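Long-range contacts in MHP1 (Microbacterium liquefaciens, PDB 2JLN), which couples sodium binding to the uptake of 5-aryl-substituted hydantoins across the membrane, preferring 5-indolylmethyl and 5-benzyl hydantoin and the L isomer: residues I227-K232 and L319-Y324; I88-A93 and V223-H228; T53-V58 and P205-S210; I47-M52 and M214-G219. One frame throughout, in Å; residues are numbered along the deposited sequence.

Contact 1: residues I227-K232 and L319-Y324; sequences IHDIVK and LLSPAY
Asp229 meets Ser321 through a single polar bond: the Ser321 hydroxyl OG donates to Asp229 OD2 at 2.9 Å. OD2 is approached on its anti side, with the donor 20° out of the carboxylate plane. Beside this bond, Tyr324 and Asp229 slide past each other in opposite directions. Tyr324 CD1 lies 4.0 Å from Asp229 CG. The ring and the carboxylate are turned 54° apart, so they are not stacked. Farther along the same ring, Lys232 comes tip to tip with the tyrosine: Lys232 NZ gives a weak hydrogen bond to Tyr324 OH at 3.3 Å, and its CE touches the same oxygen at 3.4 Å. The apolar end is thin, with Leu320 CD1 resting 4.2 Å from Ile230 CG1.

Several groups position this first shell. Asp229 CG stands anti to its carbonyl carbon (chi1 -57°), which sets it 3.7 Å from Ser321 OG. The other carboxylate oxygen, OD1, accepts the backbone N-H of Phe90, and both oxygens are thus bonded. Lys232 NZ has a second, also weak, bond to Thr20, while the Tyr324 ring meets that of Phe336. An alanine at Tyr324 would probably open a gap alongside the Asp229 carboxylate and leave Lys232 NZ with only the weak bond to Thr20 of the two described.

What results is a buried polar clasp between the short helix 228-231 and helix 314-329. It joins the region just past transmembrane helix 6 to the end of transmembrane helix 8 in this APC-clan transporter, with the Ile230 side chain about 12 Å from the bound sodium ion.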
loop_
_atom_site.group_PDB
_atom_site.type_symbol
_atom_site.label_atom_id
_atom_site.label_comp_id
_atom_site.label_asym_id
_atom_site.label_seq_id
_atom_site.Cartn_x
_atom_site.Cartn_y
_atom_site.Cartn_z
ATOM N N ILE A 227 3.199 1.256 5.373
ATOM C CA ILE A 227 2.067 1.960 5.972
ATOM C C ILE A 227 2.495 3.158 6.811
ATOM O O ILE A 227 1.758 4.121 6.866
ATOM C CB ILE A 227 1.096 1.094 6.827
ATOM C CG1 ILE A 227 1.729 -0.221 7.200
ATOM C CG2 ILE A 227 -0.250 0.895 6.111
ATOM C CD1 ILE A 227 2.902 -0.052 8.038
ATOM N N HIS A 228 3.654 3.122 7.462
ATOM C CA HIS A 228 4.082 4.278 8.244
ATOM C C HIS A 228 3.444 5.581 7.751
ATOM O O HIS A 228 2.940 6.389 8.539
ATOM C CB HIS A 228 5.580 4.494 8.157
ATOM C CG HIS A 228 6.398 3.335 8.601
ATOM N ND1 HIS A 228 6.446 2.150 7.906
ATOM C CD2 HIS A 228 7.255 3.203 9.640
ATOM C CE1 HIS A 228 7.289 1.328 8.504
ATOM N NE2 HIS A 228 7.791 1.942 9.559
ATOM N N ASP A 229 3.484 5.796 6.443
ATOM C CA ASP A 229 3.099 7.095 5.923
ATOM C C ASP A 229 1.600 7.441 6.139
ATOM O O ASP A 229 1.193 8.584 6.039
ATOM C CB ASP A 229 3.612 7.252 4.480
ATOM C CG ASP A 229 5.162 7.068 4.381
ATOM O OD1 ASP A 229 5.825 7.103 5.449
ATOM O OD2 ASP A 229 5.737 6.887 3.261
ATOM N N ILE A 230 0.795 6.455 6.504
ATOM C CA ILE A 230 -0.620 6.667 6.815
ATOM C C ILE A 230 -0.898 6.609 8.324
ATOM O O ILE A 230 -1.642 7.398 8.876
ATOM C CB ILE A 230 -1.478 5.569 6.169
ATOM C CG1 ILE A 230 -1.257 5.541 4.663
ATOM C CG2 ILE A 230 -2.937 5.774 6.493
ATOM C CD1 ILE A 230 -2.315 4.756 3.911
ATOM N N VAL A 231 -0.263 5.659 8.976
ATOM C CA VAL A 231 -0.620 5.235 10.306
ATOM C C VAL A 231 0.163 5.950 11.416
ATOM O O VAL A 231 -0.204 5.871 12.594
ATOM C CB VAL A 231 -0.451 3.724 10.358
ATOM C CG1 VAL A 231 0.504 3.308 11.444
ATOM C CG2 VAL A 231 -1.798 3.076 10.444
ATOM N N LYS A 232 1.225 6.659 11.035
ATOM C CA LYS A 232 1.902 7.611 11.915
ATOM C C LYS A 232 0.934 8.704 12.310
ATOM O O LYS A 232 1.289 9.598 13.053
ATOM C CB LYS A 232 3.049 8.297 11.175
ATOM C CG LYS A 232 2.533 9.286 10.151
ATOM C CD LYS A 232 3.625 9.989 9.393
ATOM C CE LYS A 232 3.035 11.125 8.547
ATOM N NZ LYS A 232 3.658 12.446 8.874
ATOM N N LEU A 319 1.195 7.986 -3.971
ATOM C CA LEU A 319 1.790 9.333 -4.052
ATOM C C LEU A 319 2.347 9.857 -2.734
ATOM O O LEU A 319 3.379 10.507 -2.730
ATOM C CB LEU A 319 0.791 10.341 -4.615
ATOM C CG LEU A 319 1.428 11.632 -5.096
ATOM C CD1 LEU A 319 2.329 11.350 -6.287
ATOM C CD2 LEU A 319 0.323 12.555 -5.483
ATOM N N LEU A 320 1.649 9.581 -1.633
ATOM C CA LEU A 320 2.128 9.882 -0.284
ATOM C C LEU A 320 3.578 9.482 -0.057
ATOM O O LEU A 320 4.358 10.286 0.441
ATOM C CB LEU A 320 1.293 9.167 0.777
ATOM C CG LEU A 320 0.048 9.853 1.307
ATOM C CD1 LEU A 320 -0.511 9.055 2.464
ATOM C CD2 LEU A 320 0.410 11.268 1.737
ATOM N N SER A 321 3.946 8.248 -0.397
ATOM C CA SER A 321 5.268 7.772 -0.010
ATOM C C SER A 321 6.446 8.294 -0.813
ATOM O O SER A 321 7.544 8.379 -0.285
ATOM C CB SER A 321 5.317 6.257 0.076
ATOM O OG SER A 321 4.353 5.803 1.012
ATOM N N PRO A 322 6.262 8.617 -2.093
ATOM C CA PRO A 322 7.468 9.275 -2.606
ATOM C C PRO A 322 7.593 10.743 -2.127
ATOM O O PRO A 322 8.717 11.243 -1.929
ATOM C CB PRO A 322 7.303 9.167 -4.135
ATOM C CG PRO A 322 5.865 8.867 -4.340
ATOM C CD PRO A 322 5.501 7.994 -3.180
ATOM N N ALA A 323 6.459 11.419 -1.939
ATOM C CA ALA A 323 6.471 12.745 -1.337
ATOM C C ALA A 323 7.339 12.777 -0.060
ATOM O O ALA A 323 8.305 13.519 -0.005
ATOM C CB ALA A 323 5.052 13.249 -1.064
ATOM N N TYR A 324 7.027 11.977 0.952
ATOM C CA TYR A 324 7.830 11.996 2.173
ATOM C C TYR A 324 9.298 11.584 1.992
ATOM O O TYR A 324 10.148 11.976 2.820
ATOM C CB TYR A 324 7.235 11.114 3.257
ATOM C CG TYR A 324 6.024 11.671 3.927
ATOM C CD1 TYR A 324 4.816 11.017 3.825
ATOM C CD2 TYR A 324 6.082 12.827 4.684
ATOM C CE1 TYR A 324 3.688 11.501 4.438
ATOM C CE2 TYR A 324 4.955 13.319 5.319
ATOM C CZ TYR A 324 3.757 12.644 5.182
ATOM O OH TYR A 324 2.594 13.068 5.772
#

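Contact 2: residues I88-A93 and V223-H228; sequences INFTVA and VVVSIH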
loop_
_atom_site.group_PDB
_atom_site.type_symbol
_atom_site.label_atom_id
_atom_site.label_comp_id
_atom_site.label_asym_id
_atom_site.label_seq_id
_atom_site.Cartn_x
_atom_site.Cartn_y
_atom_site.Cartn_z
ATOM N N ILE A 88 6.566 8.362 13.231
ATOM C CA ILE A 88 7.564 8.560 12.163
ATOM C C ILE A 88 7.234 8.038 10.752
ATOM O O ILE A 88 6.411 7.152 10.590
ATOM C CB ILE A 88 8.976 8.032 12.573
ATOM C CG1 ILE A 88 8.935 6.575 13.005
ATOM C CG2 ILE A 88 9.588 8.875 13.687
ATOM C CD1 ILE A 88 10.321 5.995 13.269
ATOM N N ASN A 89 7.901 8.629 9.755
ATOM C CA ASN A 89 7.996 8.193 8.331
ATOM C C ASN A 89 8.416 6.783 8.103
ATOM O O ASN A 89 9.108 6.209 8.943
ATOM C CB ASN A 89 9.192 8.896 7.674
ATOM C CG ASN A 89 8.800 9.962 6.749
ATOM O OD1 ASN A 89 7.628 10.118 6.449
ATOM N ND2 ASN A 89 9.774 10.728 6.286
ATOM N N PHE A 90 8.136 6.287 6.899
ATOM C CA PHE A 90 8.827 5.112 6.354
ATOM C C PHE A 90 10.309 5.427 6.037
ATOM O O PHE A 90 11.235 4.777 6.545
ATOM C CB PHE A 90 8.114 4.617 5.091
ATOM C CG PHE A 90 8.862 3.542 4.354
ATOM C CD1 PHE A 90 9.559 3.832 3.184
ATOM C CD2 PHE A 90 8.884 2.244 4.829
ATOM C CE1 PHE A 90 10.251 2.862 2.507
ATOM C CE2 PHE A 90 9.574 1.264 4.153
ATOM C CZ PHE A 90 10.253 1.584 2.989
ATOM N N THR A 91 10.532 6.449 5.211
ATOM C CA THR A 91 11.876 6.776 4.768
ATOM C C THR A 91 12.822 7.035 5.934
ATOM O O THR A 91 13.972 6.584 5.920
ATOM C CB THR A 91 11.871 7.991 3.845
ATOM O OG1 THR A 91 10.954 7.768 2.765
ATOM C CG2 THR A 91 13.244 8.213 3.270
ATOM N N VAL A 92 12.336 7.769 6.939
ATOM C CA VAL A 92 13.097 8.021 8.178
ATOM C C VAL A 92 13.381 6.765 9.029
ATOM O O VAL A 92 14.503 6.584 9.516
ATOM C CB VAL A 92 12.401 9.075 9.064
ATOM C CG1 VAL A 92 12.857 8.941 10.515
ATOM C CG2 VAL A 92 12.685 10.455 8.539
ATOM N N ALA A 93 12.361 5.916 9.207
ATOM C CA ALA A 93 12.486 4.688 10.007
ATOM C C ALA A 93 13.494 3.672 9.443
ATOM O O ALA A 93 14.050 2.874 10.200
ATOM C CB ALA A 93 11.131 4.041 10.219
ATOM N N VAL A 223 2.215 -1.463 -0.042
ATOM C CA VAL A 223 1.483 -0.708 0.975
ATOM C C VAL A 223 1.763 -1.214 2.394
ATOM O O VAL A 223 1.899 -0.426 3.314
ATOM C CB VAL A 223 -0.018 -0.767 0.698
ATOM C CG1 VAL A 223 -0.789 -0.730 1.990
ATOM C CG2 VAL A 223 -0.406 0.352 -0.226
ATOM N N VAL A 224 1.858 -2.527 2.561
ATOM C CA VAL A 224 2.178 -3.122 3.853
ATOM C C VAL A 224 3.601 -2.842 4.309
ATOM O O VAL A 224 3.863 -2.647 5.491
ATOM C CB VAL A 224 1.962 -4.644 3.840
ATOM C CG1 VAL A 224 2.909 -5.337 4.830
ATOM C CG2 VAL A 224 0.501 -4.960 4.152
ATOM N N VAL A 225 4.525 -2.822 3.371
ATOM C CA VAL A 225 5.908 -2.539 3.702
ATOM C C VAL A 225 6.165 -1.048 4.032
ATOM O O VAL A 225 7.225 -0.682 4.553
ATOM C CB VAL A 225 6.826 -3.100 2.606
ATOM C CG1 VAL A 225 8.005 -2.204 2.324
ATOM C CG2 VAL A 225 7.255 -4.492 2.998
ATOM N N SER A 226 5.182 -0.188 3.783
ATOM C CA SER A 226 5.347 1.222 4.137
ATOM C C SER A 226 4.082 1.949 4.646
ATOM O O SER A 226 3.926 3.157 4.394
ATOM C CB SER A 226 5.972 1.999 2.967
ATOM O OG SER A 226 5.062 2.121 1.881
ATOM N N ILE A 227 3.199 1.256 5.373
ATOM C CA ILE A 227 2.067 1.960 5.972
ATOM C C ILE A 227 2.495 3.158 6.811
ATOM O O ILE A 227 1.758 4.121 6.866
ATOM C CB ILE A 227 1.096 1.094 6.827
ATOM C CG1 ILE A 227 1.729 -0.221 7.200
ATOM C CG2 ILE A 227 -0.250 0.895 6.111
ATOM C CD1 ILE A 227 2.902 -0.052 8.038
ATOM N N HIS A 228 3.654 3.122 7.462
ATOM C CA HIS A 228 4.082 4.278 8.244
ATOM C C HIS A 228 3.444 5.581 7.751
ATOM O O HIS A 228 2.940 6.389 8.539
ATOM C CB HIS A 228 5.580 4.494 8.157
ATOM C CG HIS A 228 6.398 3.335 8.601
ATOM N ND1 HIS A 228 6.446 2.150 7.906
ATOM C CD2 HIS A 228 7.255 3.203 9.640
ATOM C CE1 HIS A 228 7.289 1.328 8.504
ATOM N NE2 HIS A 228 7.791 1.942 9.559
#
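Phe90 and His228 form the aromatic centre of this contact, an offset edge-to-face pair in which the edge of Phe90 is presented to the face of His228. The ring centroids are 5.8 Å apart and the planes stand at 68°. Atom by atom, His228 ND1 lies near the plane of the Phe90 ring, 3.9 Å from Phe90 CD2.

Two CH-pi contacts accompany it. Ser226 CB sits over one face of the Phe90 ring, 3.7 Å from its centroid and shifted toward the rim. Phe90 CA in turn lies over a face of the imidazole, 4.1 Å from the His228 centroid. With chi1 at 172°, Phe90 CG stands anti to the backbone N, where it comes to 3.6 Å from Ser226 CB.

Plain packing fills the rest. Phe90 CE2 touches Val225 CG1 at 4.2 Å, Ala93 CB reaches His228 NE2 at 4.0 Å, and His228 CB closes on the backbone around Phe90 N. An alanine at His228 would be likely to open a gap beside Phe90 and Ala93 and leave the Phe90 edge without the ring it is turned toward.

The Ser226 hydroxyl is satisfied outside the pair: OG bonds to Ala222 O and Lys110 NZ. Leu373 and Met377 of helix 371-384 also touch Phe90. The contact joins the start of the short helix 90-93 to the end of transmembrane helix 6, past helix 221-224. No hydrogen bond crosses between 88-93 and 223-228; their fit rests on close, buried packing, with weak electrostatics between C-H groups and ring faces.

Contact 3: residues T53-V58 and P205-S210; sequences TSSFQV and PGMPFS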
loop_
_atom_site.group_PDB
_atom_site.type_symbol
_atom_site.label_atom_id
_atom_site.label_comp_id
_atom_site.label_asym_id
_atom_site.label_seq_id
_atom_site.Cartn_x
_atom_site.Cartn_y
_atom_site.Cartn_z
ATOM N N THR A 53 -10.487 -17.829 -11.736
ATOM C CA THR A 53 -11.602 -18.760 -11.974
ATOM C C THR A 53 -11.199 -19.841 -12.953
ATOM O O THR A 53 -11.792 -20.911 -12.985
ATOM C CB THR A 53 -12.825 -18.083 -12.586
ATOM O OG1 THR A 53 -12.426 -17.411 -13.782
ATOM C CG2 THR A 53 -13.469 -17.102 -11.616
ATOM N N SER A 54 -10.199 -19.548 -13.773
ATOM C CA SER A 54 -9.538 -20.570 -14.581
ATOM C C SER A 54 -9.002 -21.758 -13.777
ATOM O O SER A 54 -9.030 -22.862 -14.257
ATOM C CB SER A 54 -8.381 -19.948 -15.372
ATOM O OG SER A 54 -7.464 -20.939 -15.788
ATOM N N SER A 55 -8.500 -21.544 -12.565
ATOM C CA SER A 55 -7.839 -22.620 -11.818
ATOM C C SER A 55 -8.665 -23.176 -10.649
ATOM O O SER A 55 -8.451 -24.306 -10.201
ATOM C CB SER A 55 -6.464 -22.155 -11.320
ATOM O OG SER A 55 -5.720 -21.497 -12.342
ATOM N N PHE A 56 -9.598 -22.380 -10.140
ATOM C CA PHE A 56 -10.434 -22.806 -9.023
ATOM C C PHE A 56 -11.835 -22.296 -9.302
ATOM O O PHE A 56 -12.031 -21.460 -10.191
ATOM C CB PHE A 56 -9.931 -22.232 -7.690
ATOM C CG PHE A 56 -8.435 -22.331 -7.491
ATOM C CD1 PHE A 56 -7.893 -23.308 -6.689
ATOM C CD2 PHE A 56 -7.579 -21.423 -8.088
ATOM C CE1 PHE A 56 -6.521 -23.392 -6.499
ATOM C CE2 PHE A 56 -6.202 -21.502 -7.905
ATOM C CZ PHE A 56 -5.676 -22.488 -7.106
ATOM N N GLN A 57 -12.821 -22.783 -8.562
ATOM C CA GLN A 57 -14.151 -22.246 -8.749
ATOM C C GLN A 57 -14.446 -20.994 -7.879
ATOM O O GLN A 57 -13.841 -20.793 -6.828
ATOM C CB GLN A 57 -15.206 -23.341 -8.596
ATOM C CG GLN A 57 -14.783 -24.460 -7.702
ATOM C CD GLN A 57 -15.810 -25.592 -7.641
ATOM O OE1 GLN A 57 -17.016 -25.364 -7.465
ATOM N NE2 GLN A 57 -15.322 -26.826 -7.770
ATOM N N VAL A 58 -15.370 -20.153 -8.344
ATOM C CA VAL A 58 -15.680 -18.892 -7.692
ATOM C C VAL A 58 -15.675 -18.921 -6.162
ATOM O O VAL A 58 -15.030 -18.077 -5.553
ATOM C CB VAL A 58 -16.984 -18.287 -8.218
ATOM C CG1 VAL A 58 -17.139 -16.872 -7.728
ATOM C CG2 VAL A 58 -16.963 -18.287 -9.723
ATOM N N PRO A 205 -7.462 -27.206 -13.508
ATOM C CA PRO A 205 -6.681 -27.165 -12.264
ATOM C C PRO A 205 -5.207 -27.413 -12.537
ATOM O O PRO A 205 -4.893 -27.910 -13.627
ATOM C CB PRO A 205 -7.284 -28.313 -11.445
ATOM C CG PRO A 205 -7.931 -29.186 -12.474
ATOM C CD PRO A 205 -8.532 -28.206 -13.411
ATOM N N GLY A 206 -4.337 -27.073 -11.579
ATOM C CA GLY A 206 -2.887 -27.146 -11.757
ATOM C C GLY A 206 -2.108 -26.259 -10.783
ATOM O O GLY A 206 -1.084 -26.665 -10.205
ATOM N N MET A 207 -2.604 -25.036 -10.603
ATOM C CA MET A 207 -2.036 -24.066 -9.682
ATOM C C MET A 207 -2.315 -24.484 -8.251
ATOM O O MET A 207 -3.468 -24.733 -7.894
ATOM C CB MET A 207 -2.700 -22.719 -9.930
ATOM C CG MET A 207 -1.948 -21.546 -9.371
ATOM S SD MET A 207 -2.626 -19.988 -9.964
ATOM C CE MET A 207 -3.587 -19.459 -8.545
ATOM N N PRO A 208 -1.266 -24.537 -7.412
ATOM C CA PRO A 208 -1.471 -24.828 -5.981
ATOM C C PRO A 208 -2.308 -23.730 -5.311
ATOM O O PRO A 208 -2.177 -22.542 -5.656
ATOM C CB PRO A 208 -0.051 -24.825 -5.393
ATOM C CG PRO A 208 0.893 -24.643 -6.558
ATOM C CD PRO A 208 0.105 -24.094 -7.713
ATOM N N PHE A 209 -3.151 -24.107 -4.354
ATOM C CA PHE A 209 -3.947 -23.110 -3.645
ATOM C C PHE A 209 -3.114 -22.097 -2.845
ATOM O O PHE A 209 -3.584 -20.987 -2.579
ATOM C CB PHE A 209 -4.942 -23.783 -2.720
ATOM C CG PHE A 209 -5.898 -22.838 -2.086
ATOM C CD1 PHE A 209 -6.985 -22.362 -2.796
ATOM C CD2 PHE A 209 -5.717 -22.434 -0.778
ATOM C CE1 PHE A 209 -7.882 -21.498 -2.213
ATOM C CE2 PHE A 209 -6.592 -21.585 -0.180
ATOM C CZ PHE A 209 -7.686 -21.103 -0.892
ATOM N N SER A 210 -1.904 -22.494 -2.445
ATOM C CA SER A 210 -0.992 -21.615 -1.712
ATOM C C SER A 210 -0.507 -20.473 -2.612
ATOM O O SER A 210 -0.319 -19.335 -2.168
ATOM C CB SER A 210 0.224 -22.413 -1.227
ATOM O OG SER A 210 1.211 -22.530 -2.256
#
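Met207 packs against both Ser55 and Phe56, and its side chain is the one to follow. CB begins the contact, 4.1 Å from Ser55 CB and about as near to the serine hydroxyl. CG continues anti to the backbone N (chi1 -162°), and SD passes Ser55 OG at 4.2 Å, a packing distance with no hydrogen bond. At chi3, 102°, the chain bends, and the methyl CE ends in the plane of the Phe56 ring at its edge, 3.4 Å from Phe56 CE2. The two side chains cross at about a right angle.

Phe56 also reaches the backbone of Met207 and Pro208: its CZ comes near the carbonyl oxygen of Met207 and has Pro208 O at its edge. Phe209 turns the edge of its ring toward the face of Phe56 in an offset T-shaped pair, centroids 5.8 Å apart and planes at 80°. Phe56 CE1 is the atom closest to Phe209 CD1, at 3.9 Å.

Ala212, one turn into helix 209-217, touches both Phe56 and Met207, while Val63 and Ala64 of helix 58-79 lie against Phe209. The loop between helices 44-52 and 58-79 is thereby laid on the lead-in to helix 209-217. Backbone bonds of Thr53 with Gly202 lie just outside. Between 53-58 and 205-210 themselves no hydrogen bond forms, and the two meet at the protein surface by van der Waals, ring and carbonyl-edge contacts.

Contact 4: residues I47-M52 and M214-G219; sequences IAAGQM and MIFVGG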
loop_
_atom_site.group_PDB
_atom_site.type_symbol
_atom_site.label_atom_id
_atom_site.label_comp_id
_atom_site.label_asym_id
_atom_site.label_seq_id
_atom_site.Cartn_x
_atom_site.Cartn_y
_atom_site.Cartn_z
ATOM N N ILE A 47 -9.242 -7.933 -12.122
ATOM C CA ILE A 47 -8.357 -8.748 -12.943
ATOM C C ILE A 47 -7.874 -10.012 -12.218
ATOM O O ILE A 47 -7.958 -11.123 -12.727
ATOM C CB ILE A 47 -7.163 -7.917 -13.431
ATOM C CG1 ILE A 47 -7.647 -6.832 -14.375
ATOM C CG2 ILE A 47 -6.167 -8.795 -14.142
ATOM C CD1 ILE A 47 -6.598 -5.817 -14.662
ATOM N N ALA A 48 -7.376 -9.846 -11.014
ATOM C CA ALA A 48 -6.847 -10.976 -10.289
ATOM C C ALA A 48 -7.888 -12.067 -10.069
ATOM O O ALA A 48 -7.636 -13.212 -10.359
ATOM C CB ALA A 48 -6.284 -10.515 -8.967
ATOM N N ALA A 49 -9.047 -11.703 -9.536
ATOM C CA ALA A 49 -10.047 -12.672 -9.113
ATOM C C ALA A 49 -10.725 -13.264 -10.322
ATOM O O ALA A 49 -11.190 -14.397 -10.268
ATOM C CB ALA A 49 -11.069 -12.025 -8.211
ATOM N N GLY A 50 -10.776 -12.502 -11.413
ATOM C CA GLY A 50 -11.251 -13.000 -12.700
ATOM C C GLY A 50 -10.421 -14.132 -13.301
ATOM O O GLY A 50 -10.925 -15.235 -13.541
ATOM N N GLN A 51 -9.142 -13.867 -13.544
ATOM C CA GLN A 51 -8.221 -14.907 -13.989
ATOM C C GLN A 51 -8.072 -16.155 -13.086
ATOM O O GLN A 51 -7.755 -17.231 -13.566
ATOM C CB GLN A 51 -6.882 -14.275 -14.275
ATOM C CG GLN A 51 -7.020 -13.261 -15.383
ATOM C CD GLN A 51 -5.694 -12.625 -15.758
ATOM O OE1 GLN A 51 -5.571 -12.007 -16.827
ATOM N NE2 GLN A 51 -4.689 -12.768 -14.875
ATOM N N MET A 52 -8.312 -16.031 -11.789
ATOM C CA MET A 52 -8.257 -17.187 -10.900
ATOM C C MET A 52 -9.345 -18.229 -11.160
ATOM O O MET A 52 -9.152 -19.385 -10.814
ATOM C CB MET A 52 -8.338 -16.738 -9.447
ATOM C CG MET A 52 -7.137 -15.952 -8.998
ATOM S SD MET A 52 -5.745 -17.037 -8.661
ATOM C CE MET A 52 -6.427 -17.854 -7.223
ATOM N N MET A 214 -0.978 -16.276 -2.398
ATOM C CA MET A 214 0.170 -15.416 -2.639
ATOM C C MET A 214 -0.043 -14.421 -3.770
ATOM O O MET A 214 0.707 -13.473 -3.886
ATOM C CB MET A 214 1.406 -16.266 -2.946
ATOM C CG MET A 214 2.715 -15.497 -3.006
ATOM S SD MET A 214 3.054 -14.697 -1.425
ATOM C CE MET A 214 2.347 -15.885 -0.262
ATOM N N ILE A 215 -1.035 -14.633 -4.622
ATOM C CA ILE A 215 -1.265 -13.684 -5.706
ATOM C C ILE A 215 -2.093 -12.518 -5.205
ATOM O O ILE A 215 -1.912 -11.397 -5.655
ATOM C CB ILE A 215 -1.897 -14.338 -6.948
ATOM C CG1 ILE A 215 -0.817 -15.091 -7.725
ATOM C CG2 ILE A 215 -2.590 -13.306 -7.854
ATOM C CD1 ILE A 215 -1.326 -16.343 -8.397
ATOM N N PHE A 216 -2.979 -12.761 -4.248
ATOM C CA PHE A 216 -3.730 -11.655 -3.653
ATOM C C PHE A 216 -2.929 -10.817 -2.634
ATOM O O PHE A 216 -3.090 -9.597 -2.577
ATOM C CB PHE A 216 -5.031 -12.167 -3.041
ATOM C CG PHE A 216 -5.988 -12.734 -4.053
ATOM C CD1 PHE A 216 -6.229 -14.100 -4.114
ATOM C CD2 PHE A 216 -6.633 -11.898 -4.956
ATOM C CE1 PHE A 216 -7.095 -14.616 -5.058
ATOM C CE2 PHE A 216 -7.504 -12.409 -5.904
ATOM C CZ PHE A 216 -7.731 -13.760 -5.963
ATOM N N VAL A 217 -2.081 -11.465 -1.832
ATOM C CA VAL A 217 -1.252 -10.759 -0.860
ATOM C C VAL A 217 -0.258 -9.890 -1.613
ATOM O O VAL A 217 0.067 -8.781 -1.200
ATOM C CB VAL A 217 -0.498 -11.730 0.072
ATOM C CG1 VAL A 217 0.451 -10.989 0.952
ATOM C CG2 VAL A 217 -1.464 -12.460 0.946
ATOM N N GLY A 218 0.201 -10.387 -2.745
ATOM C CA GLY A 218 1.209 -9.684 -3.503
ATOM C C GLY A 218 0.683 -8.397 -4.071
ATOM O O GLY A 218 1.413 -7.651 -4.695
ATOM N N GLY A 219 -0.586 -8.117 -3.856
ATOM C CA GLY A 219 -1.134 -6.849 -4.297
ATOM C C GLY A 219 -1.066 -5.789 -3.211
ATOM O O GLY A 219 -1.063 -4.601 -3.487
#
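Phe216 projects as a blunt bump from helix 209-217 into a shallow hollow on helix 44-52, bounded by Ala48, Ala49 and Met52. Two small residues make room for the ring. Ala48 CB presses on Phe216 CE2 at 3.8 Å, and the backbone N of Ala49 lies at the ring edge, near its plane, 4.0 Å from the same carbon.

One turn on, Met52 forms the opposite rim of the hollow and meets the phenylalanine tip to tip. Its CG touches Phe216 CZ at 3.8 Å. The bend at chi2 (-78°) sets Met52 SD 5.4 Å from the Phe216 centroid, an oblique Met-aromatic contact, 48° off the ring normal. A second bend, at chi3 (-68°), brings Met52 CE to 4.0 Å from Phe216 CE1, and the chain curls about the ring end. Ile215 adds a smaller bump, its CD1 reaching Met52 SD at 4.5 Å.

Around this pair, Val61 of helix 58-79 packs on Ala49 and Met52, while Ala64 and Ile65 of the same helix lie on Phe216. The Phe216 side chain is also about 5 Å from the mercury (II) ion held by Cys69 and Trp220, and Gly219, probably a substrate-binding residue, ends the 214-219 range.

Across these segments of transmembrane helices 1 and 6 no hydrogen bond forms. Ring carbon, methyl, methylene and sulfur do the joining, so the helices are held by dispersion and by fit of shape, without any directional polar link between 47-52 and 214-219.

The four contacts fall into two clusters. Contacts 1 and 2 have centres 6 Å apart, share Ile227 and His228, and are tied directly by the bond from Phe90 N to Asp229 OD1. Contacts 3 and 4 have centres 11 Å apart, both use helix 209-217, and touch where Met207 meets Met52 and Ile215. Between clusters the centres are 24 to 35 Å apart. Along the chain, contact 3 lies within the span of contact 4, contact 2 crosses both, and contact 1 opens where contact 2 ends. Transmembrane helix 6, broken as in APC-superfamily transporters, thus packs on helix 44-52 and its loop at one end and on 88-93 at the other; helix 228-231, which follows, packs on helix 314-329.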